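Local coordinates for protein cysteine protease (PDB 3OIS) that probably cleaves peptide bonds as a papain-family cysteine protease and binds the nucleotide uridine-5'-diphosphate, at residues Pro58-Leu63 / Gly243-Ile248; Arg104-Tyr109 / Lys166-Gln171; Ile248-Ile253 / Tyr266-Tyr271. All coordinates share one frame; numbering follows the deposited sequence.

Contact 1 (Pro58-Leu63 / Gly243-Ile248)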
loop_
_atom_site.group_PDB
_atom_site.type_symbol
_atom_site.label_atom_id
_atom_site.label_comp_id
_atom_site.label_asym_id
_atom_site.label_seq_id
_atom_site.Cartn_x
_atom_site.Cartn_y
_atom_site.Cartn_z
ATOM N N PRO A 58 19.605 -1.264 -14.480
ATOM C CA PRO A 58 20.466 -0.188 -14.015
ATOM C C PRO A 58 20.818 -0.369 -12.549
ATOM O O PRO A 58 20.131 -1.143 -11.811
ATOM C CB PRO A 58 19.608 1.045 -14.201
ATOM C CG PRO A 58 18.239 0.547 -13.971
ATOM C CD PRO A 58 18.206 -0.844 -14.594
ATOM N N PRO A 59 21.903 0.302 -12.102
ATOM C CA PRO A 59 22.252 0.171 -10.704
ATOM C C PRO A 59 21.290 0.868 -9.739
ATOM O O PRO A 59 21.337 0.548 -8.549
ATOM C CB PRO A 59 23.656 0.778 -10.635
ATOM C CG PRO A 59 23.661 1.774 -11.746
ATOM C CD PRO A 59 22.847 1.174 -12.841
ATOM N N LYS A 60 20.531 1.856 -10.207
ATOM C CA LYS A 60 19.723 2.696 -9.323
ATOM C C LYS A 60 18.487 3.199 -10.092
ATOM O O LYS A 60 18.552 3.634 -11.295
ATOM C CB LYS A 60 20.560 3.876 -8.709
ATOM C CG LYS A 60 19.663 4.923 -7.913
ATOM C CD LYS A 60 20.503 6.133 -7.393
ATOM C CE LYS A 60 19.617 7.045 -6.511
ATOM N NZ LYS A 60 19.507 6.476 -5.096
ATOM N N VAL A 61 17.321 3.049 -9.458
ATOM C CA VAL A 61 16.072 3.638 -9.980
ATOM C C VAL A 61 15.424 4.489 -8.918
ATOM O O VAL A 61 15.332 4.093 -7.744
ATOM C CB VAL A 61 15.135 2.539 -10.443
ATOM C CG1 VAL A 61 13.734 3.091 -10.849
ATOM C CG2 VAL A 61 15.723 1.716 -11.566
ATOM N N ASP A 62 14.948 5.683 -9.292
ATOM C CA ASP A 62 14.294 6.530 -8.285
ATOM C C ASP A 62 13.089 7.168 -8.894
ATOM O O ASP A 62 13.141 8.249 -9.538
ATOM C CB ASP A 62 15.243 7.551 -7.642
ATOM C CG ASP A 62 14.591 8.349 -6.542
ATOM O OD1 ASP A 62 13.486 8.024 -6.097
ATOM O OD2 ASP A 62 15.181 9.387 -6.123
ATOM N N LEU A 63 11.937 6.524 -8.674
ATOM C CA LEU A 63 10.665 7.007 -9.269
ATOM C C LEU A 63 9.923 7.948 -8.313
ATOM O O LEU A 63 8.767 8.213 -8.521
ATOM C CB LEU A 63 9.720 5.801 -9.648
ATOM C CG LEU A 63 10.352 4.647 -10.479
ATOM C CD1 LEU A 63 9.232 3.710 -10.981
ATOM C CD2 LEU A 63 11.135 5.224 -11.685
ATOM N N GLY A 243 11.554 2.561 -5.939
ATOM C CA GLY A 243 12.960 2.615 -6.400
ATOM C C GLY A 243 13.888 1.675 -5.691
ATOM O O GLY A 243 13.483 0.881 -4.840
ATOM N N TYR A 244 15.149 1.616 -6.141
ATOM C CA TYR A 244 16.162 0.809 -5.469
ATOM C C TYR A 244 17.561 1.398 -5.697
ATOM O O TYR A 244 17.718 2.230 -6.571
ATOM C CB TYR A 244 16.148 -0.641 -5.998
ATOM C CG TYR A 244 16.477 -0.817 -7.484
ATOM C CD1 TYR A 244 15.499 -0.915 -8.467
ATOM C CD2 TYR A 244 17.805 -0.932 -7.853
ATOM C CE1 TYR A 244 15.845 -1.103 -9.823
ATOM C CE2 TYR A 244 18.162 -1.142 -9.168
ATOM C CZ TYR A 244 17.185 -1.248 -10.137
ATOM O OH TYR A 244 17.551 -1.461 -11.476
ATOM N N ASP A 245 18.517 0.983 -4.884
ATOM C CA ASP A 245 19.874 1.504 -5.032
ATOM C C ASP A 245 20.825 0.393 -4.736
ATOM O O ASP A 245 20.998 0.002 -3.557
ATOM C CB ASP A 245 20.119 2.749 -4.156
ATOM C CG ASP A 245 21.393 3.501 -4.589
ATOM O OD1 ASP A 245 22.218 2.869 -5.260
ATOM O OD2 ASP A 245 21.522 4.711 -4.363
ATOM N N ASP A 246 21.456 -0.155 -5.787
ATOM C CA ASP A 246 22.528 -1.181 -5.569
ATOM C C ASP A 246 23.665 -0.697 -4.688
ATOM O O ASP A 246 24.319 -1.558 -4.077
ATOM C CB ASP A 246 23.136 -1.700 -6.870
ATOM C CG ASP A 246 22.225 -2.628 -7.610
ATOM O OD1 ASP A 246 21.173 -3.085 -7.053
ATOM O OD2 ASP A 246 22.533 -2.908 -8.787
ATOM N N GLU A 247 23.913 0.622 -4.602
ATOM C CA GLU A 247 25.030 1.153 -3.796
ATOM C C GLU A 247 24.846 0.754 -2.338
ATOM O O GLU A 247 25.816 0.411 -1.637
ATOM C CB GLU A 247 25.126 2.675 -3.958
ATOM C CG GLU A 247 26.312 3.408 -3.233
ATOM C CD GLU A 247 27.687 3.005 -3.784
ATOM O OE1 GLU A 247 27.879 2.979 -5.034
ATOM O OE2 GLU A 247 28.573 2.710 -2.933
ATOM N N ILE A 248 23.581 0.751 -1.876
ATOM C CA ILE A 248 23.324 0.399 -0.478
ATOM C C ILE A 248 22.432 -0.886 -0.360
ATOM O O ILE A 248 22.145 -1.307 0.742
ATOM C CB ILE A 248 22.701 1.605 0.270
ATOM C CG1 ILE A 248 21.331 1.969 -0.356
ATOM C CG2 ILE A 248 23.737 2.834 0.247
ATOM C CD1 ILE A 248 20.476 2.822 0.549
HETATM O O HOH W 1 20.896 -3.579 -10.733
#

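Contact 2 (Arg104-Tyr109 / Lys166-Gln171)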
loop_
_atom_site.group_PDB
_atom_site.type_symbol
_atom_site.label_atom_id
_atom_site.label_comp_id
_atom_site.label_asym_id
_atom_site.label_seq_id
_atom_site.Cartn_x
_atom_site.Cartn_y
_atom_site.Cartn_z
ATOM N N ARG A 104 -8.973 7.640 -0.229
ATOM C CA ARG A 104 -8.490 6.442 0.504
ATOM C C ARG A 104 -9.620 5.781 1.255
ATOM O O ARG A 104 -9.698 4.544 1.285
ATOM C CB ARG A 104 -7.389 6.862 1.456
ATOM C CG ARG A 104 -6.054 7.168 0.635
ATOM C CD ARG A 104 -5.046 7.908 1.542
ATOM N NE ARG A 104 -5.473 9.253 1.968
ATOM C CZ ARG A 104 -5.084 9.911 3.070
ATOM N NH1 ARG A 104 -4.267 9.362 3.975
ATOM N NH2 ARG A 104 -5.596 11.177 3.276
ATOM N N LEU A 105 -10.540 6.580 1.816
ATOM C CA LEU A 105 -11.644 5.932 2.562
ATOM C C LEU A 105 -12.629 5.285 1.598
ATOM O O LEU A 105 -13.217 4.303 1.944
ATOM C CB LEU A 105 -12.435 6.933 3.399
ATOM C CG LEU A 105 -11.698 7.424 4.647
ATOM C CD1 LEU A 105 -12.704 8.255 5.478
ATOM C CD2 LEU A 105 -11.197 6.219 5.496
ATOM N N PHE A 106 -12.775 5.847 0.363
ATOM C CA PHE A 106 -13.606 5.154 -0.625
ATOM C C PHE A 106 -13.005 3.714 -0.892
ATOM O O PHE A 106 -13.748 2.688 -0.997
ATOM C CB PHE A 106 -13.623 5.901 -1.971
ATOM C CG PHE A 106 -14.497 5.261 -3.009
ATOM C CD1 PHE A 106 -15.863 5.596 -3.078
ATOM C CD2 PHE A 106 -13.975 4.319 -3.927
ATOM C CE1 PHE A 106 -16.651 5.014 -4.022
ATOM C CE2 PHE A 106 -14.796 3.702 -4.880
ATOM C CZ PHE A 106 -16.169 4.084 -4.896
ATOM N N ILE A 107 -11.714 3.623 -1.074
ATOM C CA ILE A 107 -11.112 2.315 -1.273
ATOM C C ILE A 107 -11.350 1.450 -0.040
ATOM O O ILE A 107 -11.772 0.319 -0.200
ATOM C CB ILE A 107 -9.640 2.377 -1.664
ATOM C CG1 ILE A 107 -9.450 3.121 -3.024
ATOM C CG2 ILE A 107 -8.927 0.969 -1.751
ATOM C CD1 ILE A 107 -8.046 3.541 -3.160
ATOM N N TYR A 108 -11.034 1.974 1.130
ATOM C CA TYR A 108 -11.054 1.177 2.387
ATOM C C TYR A 108 -12.485 0.712 2.704
ATOM O O TYR A 108 -12.679 -0.388 3.185
ATOM C CB TYR A 108 -10.402 1.965 3.547
ATOM C CG TYR A 108 -10.180 1.154 4.835
ATOM C CD1 TYR A 108 -9.685 -0.190 4.763
ATOM C CD2 TYR A 108 -10.359 1.763 6.088
ATOM C CE1 TYR A 108 -9.432 -0.906 5.967
ATOM C CE2 TYR A 108 -10.181 1.048 7.295
ATOM C CZ TYR A 108 -9.728 -0.301 7.195
ATOM O OH TYR A 108 -9.499 -0.936 8.375
ATOM N N TYR A 109 -13.492 1.551 2.450
ATOM C CA TYR A 109 -14.884 1.164 2.754
ATOM C C TYR A 109 -15.262 -0.017 1.843
ATOM O O TYR A 109 -15.730 -1.094 2.312
ATOM C CB TYR A 109 -15.830 2.387 2.552
ATOM C CG TYR A 109 -17.257 2.019 2.824
ATOM C CD1 TYR A 109 -17.779 2.257 4.053
ATOM C CD2 TYR A 109 -18.049 1.411 1.862
ATOM C CE1 TYR A 109 -19.084 1.858 4.357
ATOM C CE2 TYR A 109 -19.411 1.060 2.168
ATOM C CZ TYR A 109 -19.861 1.275 3.362
ATOM O OH TYR A 109 -21.146 0.939 3.579
ATOM N N LYS A 166 -18.616 5.296 7.260
ATOM C CA LYS A 166 -19.671 5.901 6.425
ATOM C C LYS A 166 -19.685 5.433 4.954
ATOM O O LYS A 166 -18.631 5.361 4.272
ATOM C CB LYS A 166 -19.449 7.420 6.466
ATOM C CG LYS A 166 -19.860 8.125 7.730
ATOM C CD LYS A 166 -20.145 9.598 7.362
ATOM C CE LYS A 166 -20.823 9.626 5.972
ATOM N NZ LYS A 166 -21.746 10.822 5.789
ATOM N N LYS A 167 -20.870 5.111 4.430
ATOM C CA LYS A 167 -21.004 4.659 3.068
ATOM C C LYS A 167 -20.827 5.892 2.122
ATOM O O LYS A 167 -21.526 6.880 2.302
ATOM C CB LYS A 167 -22.417 4.040 2.824
ATOM C CG LYS A 167 -22.568 3.572 1.391
ATOM C CD LYS A 167 -23.917 2.966 1.104
ATOM C CE LYS A 167 -23.936 2.504 -0.347
ATOM N NZ LYS A 167 -25.010 1.507 -0.515
ATOM N N PRO A 168 -19.922 5.826 1.159
ATOM C CA PRO A 168 -19.800 6.944 0.206
ATOM C C PRO A 168 -21.123 7.153 -0.591
ATOM O O PRO A 168 -21.903 6.221 -0.917
ATOM C CB PRO A 168 -18.702 6.513 -0.745
ATOM C CG PRO A 168 -17.822 5.465 0.115
ATOM C CD PRO A 168 -18.866 4.783 0.943
ATOM N N SER A 169 -21.332 8.414 -0.895
ATOM C CA SER A 169 -22.546 8.829 -1.557
ATOM C C SER A 169 -22.681 8.222 -2.931
ATOM O O SER A 169 -21.725 7.775 -3.600
ATOM C CB SER A 169 -22.495 10.359 -1.677
ATOM O OG SER A 169 -21.753 10.697 -2.841
ATOM N N ASP A 170 -23.927 8.195 -3.407
ATOM C CA ASP A 170 -24.160 7.697 -4.746
ATOM C C ASP A 170 -23.325 8.442 -5.775
ATOM O O ASP A 170 -22.837 7.806 -6.740
ATOM C CB ASP A 170 -25.639 7.866 -5.106
ATOM C CG ASP A 170 -26.479 6.766 -4.541
ATOM O OD1 ASP A 170 -25.902 5.841 -3.889
ATOM O OD2 ASP A 170 -27.710 6.846 -4.752
ATOM N N GLN A 171 -23.123 9.747 -5.545
ATOM C CA GLN A 171 -22.349 10.601 -6.501
ATOM C C GLN A 171 -20.871 10.142 -6.526
ATOM O O GLN A 171 -20.259 10.070 -7.577
ATOM C CB GLN A 171 -22.438 12.138 -6.248
ATOM C CG GLN A 171 -21.974 13.031 -7.484
ATOM C CD GLN A 171 -22.561 12.603 -8.923
ATOM O OE1 GLN A 171 -23.767 12.401 -9.079
ATOM N NE2 GLN A 171 -21.655 12.416 -9.947
#

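Contact 3 (Ile248-Ile253 / Tyr266-Tyr271)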
loop_
_atom_site.group_PDB
_atom_site.type_symbol
_atom_site.label_atom_id
_atom_site.label_comp_id
_atom_site.label_asym_id
_atom_site.label_seq_id
_atom_site.Cartn_x
_atom_site.Cartn_y
_atom_site.Cartn_z
ATOM N N ILE A 248 23.581 0.751 -1.876
ATOM C CA ILE A 248 23.324 0.399 -0.478
ATOM C C ILE A 248 22.432 -0.886 -0.360
ATOM O O ILE A 248 22.145 -1.307 0.742
ATOM C CB ILE A 248 22.701 1.605 0.270
ATOM C CG1 ILE A 248 21.331 1.969 -0.356
ATOM C CG2 ILE A 248 23.737 2.834 0.247
ATOM C CD1 ILE A 248 20.476 2.822 0.549
ATOM N N ARG A 249 22.040 -1.493 -1.491
ATOM C CA ARG A 249 21.227 -2.737 -1.538
ATOM C C ARG A 249 19.967 -2.544 -0.659
ATOM O O ARG A 249 19.648 -3.351 0.220
ATOM C CB ARG A 249 22.054 -3.979 -1.117
ATOM C CG ARG A 249 23.248 -4.297 -2.106
ATOM C CD ARG A 249 24.114 -5.459 -1.546
ATOM N NE ARG A 249 23.222 -6.570 -1.159
ATOM C CZ ARG A 249 22.680 -7.469 -1.989
ATOM N NH1 ARG A 249 21.835 -8.385 -1.491
ATOM N NH2 ARG A 249 22.995 -7.492 -3.298
ATOM N N HIS A 250 19.289 -1.447 -0.928
ATOM C CA HIS A 250 17.908 -1.188 -0.350
ATOM C C HIS A 250 16.942 -0.769 -1.455
ATOM O O HIS A 250 17.365 -0.150 -2.430
ATOM C CB HIS A 250 17.912 -0.111 0.703
ATOM C CG HIS A 250 18.504 -0.508 2.022
ATOM N ND1 HIS A 250 19.838 -0.856 2.179
ATOM C CD2 HIS A 250 17.946 -0.582 3.253
ATOM C CE1 HIS A 250 20.060 -1.143 3.454
ATOM N NE2 HIS A 250 18.933 -0.950 4.128
ATOM N N PHE A 251 15.666 -1.115 -1.300
ATOM C CA PHE A 251 14.537 -0.597 -2.075
ATOM C C PHE A 251 13.950 0.589 -1.344
ATOM O O PHE A 251 13.949 0.655 -0.087
ATOM C CB PHE A 251 13.426 -1.680 -2.265
ATOM C CG PHE A 251 13.777 -2.727 -3.283
ATOM C CD1 PHE A 251 13.288 -2.640 -4.568
ATOM C CD2 PHE A 251 14.547 -3.788 -2.930
ATOM C CE1 PHE A 251 13.548 -3.579 -5.546
ATOM C CE2 PHE A 251 14.889 -4.788 -3.924
ATOM C CZ PHE A 251 14.374 -4.687 -5.227
ATOM N N ARG A 252 13.512 1.580 -2.127
ATOM C CA ARG A 252 12.941 2.812 -1.534
ATOM C C ARG A 252 11.437 2.648 -1.422
ATOM O O ARG A 252 10.755 2.285 -2.400
ATOM C CB ARG A 252 13.202 3.972 -2.511
ATOM C CG ARG A 252 12.825 5.356 -1.975
ATOM C CD ARG A 252 13.761 5.648 -0.848
ATOM N NE ARG A 252 13.657 7.084 -0.519
ATOM C CZ ARG A 252 14.312 7.670 0.495
ATOM N NH1 ARG A 252 15.013 6.937 1.398
ATOM N NH2 ARG A 252 14.242 9.020 0.646
ATOM N N ILE A 253 10.927 2.881 -0.212
ATOM C CA ILE A 253 9.471 2.718 0.036
ATOM C C ILE A 253 8.825 4.046 0.457
ATOM O O ILE A 253 9.355 4.766 1.273
ATOM C CB ILE A 253 9.192 1.512 0.990
ATOM C CG1 ILE A 253 9.867 1.698 2.280
ATOM C CG2 ILE A 253 9.691 0.142 0.379
ATOM C CD1 ILE A 253 9.313 0.697 3.328
ATOM N N TYR A 266 9.628 8.738 3.474
ATOM C CA TYR A 266 10.173 7.590 2.753
ATOM C C TYR A 266 11.228 6.808 3.586
ATOM O O TYR A 266 11.923 7.386 4.488
ATOM C CB TYR A 266 10.854 8.039 1.434
ATOM C CG TYR A 266 9.832 8.480 0.392
ATOM C CD1 TYR A 266 9.133 9.747 0.502
ATOM C CD2 TYR A 266 9.492 7.646 -0.679
ATOM C CE1 TYR A 266 8.211 10.128 -0.453
ATOM C CE2 TYR A 266 8.515 8.053 -1.621
ATOM C CZ TYR A 266 7.862 9.253 -1.473
ATOM O OH TYR A 266 6.923 9.595 -2.389
ATOM N N PHE A 267 11.373 5.526 3.281
ATOM C CA PHE A 267 12.327 4.648 3.983
ATOM C C PHE A 267 13.060 3.755 3.004
ATOM O O PHE A 267 12.712 3.693 1.796
ATOM C CB PHE A 267 11.549 3.765 4.996
ATOM C CG PHE A 267 10.912 4.541 6.110
ATOM C CD1 PHE A 267 9.635 5.137 5.983
ATOM C CD2 PHE A 267 11.584 4.620 7.352
ATOM C CE1 PHE A 267 9.036 5.837 7.117
ATOM C CE2 PHE A 267 11.001 5.267 8.482
ATOM C CZ PHE A 267 9.735 5.898 8.365
ATOM N N TRP A 268 14.094 3.079 3.496
ATOM C CA TRP A 268 14.869 2.122 2.731
ATOM C C TRP A 268 14.714 0.763 3.347
ATOM O O TRP A 268 14.898 0.608 4.593
ATOM C CB TRP A 268 16.364 2.444 2.835
ATOM C CG TRP A 268 16.882 3.663 2.017
ATOM C CD1 TRP A 268 17.495 4.793 2.537
ATOM C CD2 TRP A 268 16.977 3.782 0.578
ATOM N NE1 TRP A 268 17.925 5.623 1.512
ATOM C CE2 TRP A 268 17.591 5.050 0.308
ATOM C CE3 TRP A 268 16.539 2.989 -0.502
ATOM C CZ2 TRP A 268 17.768 5.528 -0.983
ATOM C CZ3 TRP A 268 16.802 3.440 -1.793
ATOM C CH2 TRP A 268 17.371 4.717 -2.013
ATOM N N MET A 269 14.362 -0.218 2.499
ATOM C CA MET A 269 14.154 -1.594 2.924
ATOM C C MET A 269 15.280 -2.472 2.318
ATOM O O MET A 269 15.419 -2.481 1.132
ATOM C CB MET A 269 12.802 -2.164 2.417
ATOM C CG MET A 269 12.639 -3.644 2.876
ATOM S SD MET A 269 10.937 -4.257 2.438
ATOM C CE MET A 269 9.985 -3.521 3.795
ATOM N N PRO A 270 16.008 -3.254 3.121
ATOM C CA PRO A 270 17.119 -4.066 2.575
ATOM C C PRO A 270 16.656 -5.089 1.530
ATOM O O PRO A 270 15.561 -5.625 1.634
ATOM C CB PRO A 270 17.649 -4.861 3.792
ATOM C CG PRO A 270 17.023 -4.179 5.026
ATOM C CD PRO A 270 15.828 -3.394 4.576
ATOM N N TYR A 271 17.487 -5.350 0.525
ATOM C CA TYR A 271 17.221 -6.438 -0.394
ATOM C C TYR A 271 16.865 -7.754 0.269
ATOM O O TYR A 271 15.959 -8.458 -0.192
ATOM C CB TYR A 271 18.493 -6.661 -1.252
ATOM C CG TYR A 271 18.692 -5.588 -2.311
ATOM C CD1 TYR A 271 17.913 -4.414 -2.361
ATOM C CD2 TYR A 271 19.711 -5.703 -3.251
ATOM C CE1 TYR A 271 18.144 -3.442 -3.349
ATOM C CE2 TYR A 271 19.955 -4.681 -4.249
ATOM C CZ TYR A 271 19.178 -3.566 -4.284
ATOM O OH TYR A 271 19.390 -2.566 -5.247
#

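Contact 1 (Pro58-Leu63 / Gly243-Ile248)
Val-61 and Tyr-244 form the antiparallel hydrogen-bonded pair that joins the two strands, with Val-61 N giving to Tyr-244 O at 3.0 Å and Tyr-244 N returning a bond to Val-61 O. Their side chains share one face of the sheet. CG2 of Val-61 presses on the phenol at 3.3 Å from Tyr-244 CE1, while the backbone N of Val-61 lies over the centre of that ring. Tyr-244 holds CG between its own N and carbonyl carbon (chi1 62°), which folds the ring back across the neighbouring strand and brings its hydroxyl to the backbone of Pro-58. There the OH donates to Pro-58 O at 2.6 Å; this oxygen lies at the ring edge, and the hydroxyl is tilted 32° from the carbonyl plane. A water also donates to Pro-58 O and to Asp-246 OD2, so two donors grip the one carbonyl. The axes of strands 60-62 and 243-245 run at 147° between their N-to-C directions, close to antiparallel, and this pairing attaches the short strand 60-62 to the long strand 233-245 of the antiparallel sheet in a papain-family fold. Just beyond the strand end, Asp-246 N adds a further backbone bond, donating almost along the C=O axis of Pro-59. On the other face Lys-60 runs extended as far as CE and bends only at its last torsion, which sets NZ 2.8 Å from Asp-245 OD2 in a salt bridge, above the carboxylate plane. The other oxygen, Asp-245 OD1, takes the backbone N of Glu-247 at 2.9 Å, an Asx turn that fixes the carboxylate as the chain leaves the strand. Asp-246 OD1 is held by Tyr-271 and Lys-195, and Leu-198 of helix 191-199 packs on both Val-61 and Tyr-244.

Contact 2 (Arg104-Tyr109 / Lys166-Gln171)
Phe-106 and Tyr-109, one turn apart on helix 104-114, receive the loop 166-169 as it enters helix 170-176, the nearest CA atoms being those of Phe-106 and Pro-168 at 6.5 Å. Tyr-109 carries most of the contact. With CG anti to the backbone N (chi1 179°), its ring reaches out to the loop and offers one face to two C-H groups: Pro-168 CD sits 3.8 Å from the ring centroid and Lys-167 CA 3.9 Å from the same centroid, each offset toward the rim. Beside them Lys-166 O comes obliquely to within 3.2 Å of Tyr-109 CD1. At the far end of the phenol, CB of Lys-167 lies 3.4 Å from Tyr-109 OH; beyond CG the extended lysine leads away. Pro-168 sets CB and CG against Phe-106, crossing it at about a right angle, with CG 3.7 Å from Phe-106 CD1. The pyrrolidine thus bridges both aromatic side chains, in what probably corresponds to the helical half of a papain-like fold. Ser-169 is the N-cap of the following helix, its OG accepting from Cys-172 N. Within helix 170-176, Tyr-173 meets Phe-106 edge-to-face and touches Tyr-109 and Pro-168, while Trp-144 from a loop packs against Pro-168.

Contact 3 (Ile248-Ile253 / Tyr266-Tyr271)
A beta hairpin built from strands 250-254 and 266-270 brings Phe-251 opposite Met-269 and Ile-253 opposite Phe-267 as antiparallel hydrogen-bonded pairs. Four backbone bonds join these pairs; the straightest runs from Ile-253 N to Phe-267 O, with an angle of 176° at the hydrogen. On the face shared by Arg-252 and Trp-268, the indole is sandwiched. Ile-248 CD1 stands over the centre of one side, 3.7 Å from the centroid of the five-membered ring, and Arg-252 lies across the opposite side. A bend at chi2 (67°) lays the arginine along the indole: CD is 3.7 Å from the centroid of the six-membered ring, and CZ makes a cation-pi contact with the five-membered ring at 4.4 Å. The guanidinium is inclined 46° to the indole, rests one face on Tyr-266 CB, and is paired in a salt bridge with Glu-263. On the other sheet face, Ile-253 CG1 packs on Phe-267 CB at 3.8 Å, with Phe-206 beyond against Ile-253 and Met-269. At the open end, Tyr-271 N donates to Arg-249 O at 3.0 Å. The Tyr-271 ring meets Phe-251 obliquely and carries Arg-249 CB over a face. His-250 is steadied by ND1 donating to Ile-248 O at 2.8 Å, while Pro-270 CA covers a face of the imidazole. Arg-249, in a left-handed backbone conformation, and His-250 together face Asp-245, which fits a G1 beta bulge where the chain turns from strand 233-245 into this hairpin of the antiparallel sheet.

Contacts 1 and 3 belong to the same antiparallel sheet, with centres 9 Å apart, whereas contact 2 lies on the opposite side of the chain's centre, about 17 Å and 13 Å from them between nearest atoms. Contacts 1 and 3 are coupled directly: they share Ile-248, Gly-243 O probably accepts from Arg-252 N, and the Asp-246 to Tyr-271 hydrogen bond also spans them. Contact 1 is partly buried and relies on backbone pairing, a salt bridge and water; contact 3, also partly buried but with more buried residues, adds extensive aromatic packing. Contact 2, largely buried and helix-to-loop, is nested in the chain between the segments of contact 1 and depends on CH-pi and apolar packing.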